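Local atomic coordinates of probable dipeptidase (PDB entry 3B40), a protein that probably acts as a metal-dependent dipeptidase of the membrane dipeptidase family, hydrolysing the peptide bond of dipeptides. Residues L102-A116 / A126-L138. The protein carries 11 engineered substitutions. Sequence-based numbering, arbitrary orientation.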
loop_
_atom_site.group_PDB
_atom_site.type_symbol
_atom_site.label_atom_id
_atom_site.label_comp_id
_atom_site.label_asym_id
_atom_site.label_seq_id
_atom_site.Cartn_x
_atom_site.Cartn_y
_atom_site.Cartn_z
ATOM N N LEU A 102 -17.443 2.901 -1.937
ATOM C CA LEU A 102 -16.835 4.137 -2.438
ATOM C C LEU A 102 -17.822 5.024 -3.169
ATOM O O LEU A 102 -17.925 6.214 -2.893
ATOM C CB LEU A 102 -15.625 3.833 -3.338
ATOM C CG LEU A 102 -14.418 3.163 -2.649
ATOM C CD1 LEU A 102 -13.341 2.809 -3.655
ATOM C CD2 LEU A 102 -13.850 4.114 -1.577
ATOM N N THR A 103 -18.555 4.460 -4.114
ATOM C CA THR A 103 -19.551 5.261 -4.822
ATOM C C THR A 103 -20.693 5.619 -3.863
ATOM O O THR A 103 -21.359 6.653 -4.019
ATOM C CB THR A 103 -20.084 4.525 -6.055
ATOM O OG1 THR A 103 -20.608 3.265 -5.662
ATOM C CG2 THR A 103 -18.971 4.293 -7.084
ATOM N N GLY A 104 -20.920 4.762 -2.871
ATOM C CA GLY A 104 -21.959 5.017 -1.887
ATOM C C GLY A 104 -21.628 6.180 -0.957
ATOM O O GLY A 104 -22.539 6.857 -0.494
ATOM N N MET A 105 -20.335 6.406 -0.683
ATOM C CA MET A 105 -19.861 7.508 0.164
ATOM C C MET A 105 -20.142 8.827 -0.529
ATOM O O MET A 105 -20.554 9.771 0.113
ATOM C CB MET A 105 -18.333 7.423 0.474
ATOM C CG MET A 105 -17.891 6.265 1.373
ATOM S SD MET A 105 -16.081 5.977 1.485
ATOM C CE MET A 105 -15.598 7.459 2.352
ATOM N N VAL A 106 -19.922 8.870 -1.839
ATOM C CA VAL A 106 -20.191 10.046 -2.670
ATOM C C VAL A 106 -21.698 10.276 -2.810
ATOM O O VAL A 106 -22.167 11.424 -2.778
ATOM C CB VAL A 106 -19.567 9.887 -4.083
ATOM C CG1 VAL A 106 -19.922 11.086 -4.971
ATOM C CG2 VAL A 106 -18.046 9.713 -3.992
ATOM N N ARG A 107 -22.455 9.191 -2.952
ATOM C CA ARG A 107 -23.920 9.287 -2.993
ATOM C C ARG A 107 -24.501 9.876 -1.696
ATOM O O ARG A 107 -25.304 10.808 -1.742
ATOM C CB ARG A 107 -24.547 7.926 -3.265
ATOM C CG ARG A 107 -26.068 7.993 -3.483
ATOM C CD ARG A 107 -26.707 6.608 -3.648
ATOM N NE ARG A 107 -26.483 5.761 -2.477
ATOM C CZ ARG A 107 -25.764 4.638 -2.496
ATOM N NH1 ARG A 107 -25.208 4.228 -3.634
ATOM N NH2 ARG A 107 -25.597 3.929 -1.382
ATOM N N ASP A 108 -24.090 9.329 -0.555
ATOM C CA ASP A 108 -24.622 9.731 0.741
ATOM C C ASP A 108 -24.058 11.038 1.261
ATOM O O ASP A 108 -24.746 11.759 2.009
ATOM C CB ASP A 108 -24.371 8.644 1.784
ATOM C CG ASP A 108 -25.039 7.329 1.434
ATOM O OD1 ASP A 108 -25.818 7.286 0.461
ATOM O OD2 ASP A 108 -24.781 6.332 2.144
ATOM N N PHE A 109 -22.823 11.361 0.867
ATOM C CA PHE A 109 -22.130 12.542 1.405
ATOM C C PHE A 109 -21.569 13.476 0.321
ATOM O O PHE A 109 -20.370 13.736 0.316
ATOM C CB PHE A 109 -21.010 12.066 2.348
ATOM C CG PHE A 109 -21.511 11.218 3.471
ATOM C CD1 PHE A 109 -22.034 11.808 4.612
ATOM C CD2 PHE A 109 -21.520 9.830 3.375
ATOM C CE1 PHE A 109 -22.552 11.022 5.647
ATOM C CE2 PHE A 109 -22.020 9.044 4.409
ATOM C CZ PHE A 109 -22.533 9.639 5.543
ATOM N N PRO A 110 -22.423 13.963 -0.609
ATOM C CA PRO A 110 -21.924 14.720 -1.777
ATOM C C PRO A 110 -21.207 16.039 -1.488
ATOM O O PRO A 110 -20.366 16.457 -2.285
ATOM C CB PRO A 110 -23.189 14.978 -2.607
ATOM C CG PRO A 110 -24.303 14.910 -1.590
ATOM C CD PRO A 110 -23.890 13.807 -0.671
ATOM N N ASN A 111 -21.536 16.695 -0.380
ATOM C CA ASN A 111 -20.847 17.928 -0.010
ATOM C C ASN A 111 -19.542 17.627 0.714
ATOM O O ASN A 111 -18.778 18.526 1.008
ATOM C CB ASN A 111 -21.733 18.808 0.879
ATOM C CG ASN A 111 -23.087 19.094 0.253
ATOM O OD1 ASN A 111 -23.174 19.458 -0.919
ATOM N ND2 ASN A 111 -24.155 18.893 1.026
ATOM N N GLN A 112 -19.292 16.359 1.021
ATOM C CA GLN A 112 -18.143 16.018 1.875
ATOM C C GLN A 112 -17.073 15.162 1.187
ATOM O O GLN A 112 -15.910 15.152 1.624
ATOM C CB GLN A 112 -18.616 15.316 3.152
ATOM C CG GLN A 112 -19.367 16.192 4.150
ATOM C CD GLN A 112 -19.394 15.577 5.534
ATOM O OE1 GLN A 112 -18.405 15.636 6.287
ATOM N NE2 GLN A 112 -20.519 14.972 5.884
ATOM N N VAL A 113 -17.475 14.425 0.148
ATOM C CA VAL A 113 -16.615 13.441 -0.535
ATOM C C VAL A 113 -16.825 13.451 -2.037
ATOM O O VAL A 113 -17.953 13.565 -2.498
ATOM C CB VAL A 113 -16.953 11.985 -0.103
ATOM C CG1 VAL A 113 -15.799 11.060 -0.427
ATOM C CG2 VAL A 113 -17.309 11.904 1.380
ATOM N N GLY A 114 -15.738 13.308 -2.800
ATOM C CA GLY A 114 -15.842 12.960 -4.220
ATOM C C GLY A 114 -14.776 11.951 -4.671
ATOM O O GLY A 114 -13.797 11.717 -3.978
ATOM N N ILE A 115 -14.939 11.410 -5.873
ATOM C CA ILE A 115 -13.889 10.591 -6.482
ATOM C C ILE A 115 -13.176 11.419 -7.551
ATOM O O ILE A 115 -13.822 12.031 -8.398
ATOM C CB ILE A 115 -14.449 9.262 -7.058
ATOM C CG1 ILE A 115 -15.080 8.432 -5.937
ATOM C CG2 ILE A 115 -13.330 8.424 -7.717
ATOM C CD1 ILE A 115 -15.932 7.220 -6.438
ATOM N N ALA A 116 -11.849 11.468 -7.470
ATOM C CA ALA A 116 -10.999 12.136 -8.459
ATOM C C ALA A 116 -10.614 11.203 -9.614
ATOM O O ALA A 116 -10.046 10.124 -9.392
ATOM C CB ALA A 116 -9.751 12.640 -7.775
ATOM N N ALA A 126 -10.422 19.122 -3.596
ATOM C CA ALA A 126 -9.719 19.692 -2.449
ATOM C C ALA A 126 -10.120 21.147 -2.156
ATOM O O ALA A 126 -10.297 21.512 -0.996
ATOM C CB ALA A 126 -8.226 19.603 -2.655
ATOM N N MET A 127 -10.231 21.964 -3.206
ATOM C CA MET A 127 -10.631 23.382 -3.092
ATOM C C MET A 127 -12.073 23.519 -2.597
ATOM O O MET A 127 -12.392 24.407 -1.792
ATOM C CB MET A 127 -10.474 24.083 -4.459
ATOM C CG MET A 127 -11.142 25.461 -4.581
ATOM S SD MET A 127 -10.882 26.207 -6.210
ATOM C CE MET A 127 -9.108 26.311 -6.235
ATOM N N GLU A 128 -12.938 22.649 -3.098
ATOM C CA GLU A 128 -14.342 22.571 -2.687
ATOM C C GLU A 128 -14.513 22.058 -1.256
ATOM O O GLU A 128 -15.637 22.039 -0.728
ATOM C CB GLU A 128 -15.097 21.638 -3.639
ATOM C CG GLU A 128 -15.270 22.152 -5.049
ATOM C CD GLU A 128 -15.936 21.132 -5.981
ATOM O OE1 GLU A 128 -16.545 20.155 -5.488
ATOM O OE2 GLU A 128 -15.867 21.298 -7.218
ATOM N N GLY A 129 -13.424 21.607 -0.641
ATOM C CA GLY A 129 -13.478 21.052 0.709
ATOM C C GLY A 129 -14.062 19.646 0.796
ATOM O O GLY A 129 -14.600 19.238 1.842
ATOM N N LYS A 130 -13.980 18.905 -0.300
ATOM C CA LYS A 130 -14.450 17.523 -0.308
ATOM C C LYS A 130 -13.239 16.583 -0.239
ATOM O O LYS A 130 -12.262 16.790 -0.945
ATOM C CB LYS A 130 -15.238 17.218 -1.591
ATOM C CG LYS A 130 -16.509 18.036 -1.824
ATOM C CD LYS A 130 -17.045 17.726 -3.208
ATOM C CE LYS A 130 -18.431 18.290 -3.450
ATOM N NZ LYS A 130 -18.365 19.718 -3.705
ATOM N N PHE A 131 -13.307 15.569 0.613
ATOM C CA PHE A 131 -12.280 14.535 0.659
ATOM C C PHE A 131 -12.219 13.866 -0.712
ATOM O O PHE A 131 -13.233 13.409 -1.243
ATOM C CB PHE A 131 -12.619 13.500 1.722
ATOM C CG PHE A 131 -11.566 12.432 1.906
ATOM C CD1 PHE A 131 -10.411 12.691 2.645
ATOM C CD2 PHE A 131 -11.747 11.153 1.370
ATOM C CE1 PHE A 131 -9.453 11.687 2.851
ATOM C CE2 PHE A 131 -10.783 10.145 1.565
ATOM C CZ PHE A 131 -9.637 10.427 2.292
ATOM N N ALA A 132 -11.017 13.805 -1.269
ATOM C CA ALA A 132 -10.824 13.281 -2.626
ATOM C C ALA A 132 -10.344 11.829 -2.624
ATOM O O ALA A 132 -9.196 11.508 -2.258
ATOM C CB ALA A 132 -9.882 14.163 -3.409
ATOM N N ILE A 133 -11.248 10.943 -3.001
ATOM C CA ILE A 133 -10.908 9.529 -3.164
ATOM C C ILE A 133 -10.261 9.310 -4.514
ATOM O O ILE A 133 -10.796 9.745 -5.544
ATOM C CB ILE A 133 -12.163 8.649 -3.069
ATOM C CG1 ILE A 133 -12.704 8.645 -1.635
ATOM C CG2 ILE A 133 -11.881 7.202 -3.578
ATOM C CD1 ILE A 133 -14.098 8.026 -1.517
ATOM N N VAL A 134 -9.109 8.643 -4.515
ATOM C CA VAL A 134 -8.534 8.134 -5.743
ATOM C C VAL A 134 -8.819 6.627 -5.725
ATOM O O VAL A 134 -8.430 5.929 -4.784
ATOM C CB VAL A 134 -7.016 8.429 -5.845
ATOM C CG1 VAL A 134 -6.399 7.660 -7.028
ATOM C CG2 VAL A 134 -6.783 9.940 -5.977
ATOM N N MET A 135 -9.587 6.161 -6.708
ATOM C CA MET A 135 -10.040 4.781 -6.724
ATOM C C MET A 135 -8.890 3.997 -7.297
ATOM O O MET A 135 -8.504 4.213 -8.441
ATOM C CB MET A 135 -11.239 4.579 -7.644
ATOM C CG MET A 135 -11.786 3.132 -7.625
ATOM S SD MET A 135 -13.359 2.861 -8.560
ATOM C CE MET A 135 -14.460 3.879 -7.558
ATOM N N SER A 136 -8.336 3.095 -6.495
ATOM C CA SER A 136 -7.225 2.268 -6.985
ATOM C C SER A 136 -7.715 0.828 -7.000
ATOM O O SER A 136 -8.872 0.573 -6.675
ATOM C CB SER A 136 -5.978 2.453 -6.119
ATOM O OG SER A 136 -6.275 2.244 -4.739
ATOM N N MET A 137 -6.854 -0.091 -7.418
ATOM C CA MET A 137 -7.169 -1.509 -7.474
ATOM C C MET A 137 -5.846 -2.179 -7.162
ATOM O O MET A 137 -4.806 -1.755 -7.679
ATOM C CB MET A 137 -7.676 -1.881 -8.891
ATOM C CG MET A 137 -8.086 -3.334 -9.085
ATOM S SD MET A 137 -9.319 -3.678 -10.378
ATOM C CE MET A 137 -8.326 -3.518 -11.808
ATOM N N LEU A 138 -5.858 -3.185 -6.293
ATOM C CA LEU A 138 -4.638 -3.907 -5.991
ATOM C C LEU A 138 -4.960 -5.381 -6.063
ATOM O O LEU A 138 -5.957 -5.819 -5.485
ATOM C CB LEU A 138 -4.064 -3.499 -4.612
ATOM C CG LEU A 138 -2.732 -4.089 -4.120
ATOM C CD1 LEU A 138 -1.556 -3.570 -4.931
ATOM C CD2 LEU A 138 -2.511 -3.727 -2.642
HETATM O O HOH W 1 -18.394 20.850 -0.096
HETATM O O HOH W 2 -10.137 7.442 -9.255
#
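V113, G114 and I115 pair in parallel with F131, A132 and I133, and the strand axes come within 4.7 Å at 29°. Four backbone bonds join them: F131 N to Q112 O, G114 N to F131 O, I133 N to G114 O (2.8 Å) and A116 N to I133 O (2.8 Å). Beyond them a water donates to A116 O and accepts from M135 N. I133 CG1 stands beside the backbone N (chi1 -69°), and the extended chain carries CD1 onto V113 CG1 (3.6 Å). The same CD1 meets L102 CD2 (3.9 Å) and M105 SD, both from the end of helix 87-108, whose 102-108 part runs nearly antiparallel to strand 131-138 (156°). M135 bends at its end, and its CE touches I115 CD1 (3.8 Å) and L102 CD1. V113 CG1 lies at the F131 ring edge. The K130 chain lies along the 110-112 backbone, and its NZ turns to E128 OE1 in a salt bridge (2.6 Å). G129 ends helix 119-127 in a Schellman motif. Strand 62-68 lines the other edge of strand 131-138. Strand 113-115, helix 119-127 and strand 131-138 form a beta-alpha-beta unit, with 113-115 a side branch of the parallel sheet of a TIM-barrel-clan protein.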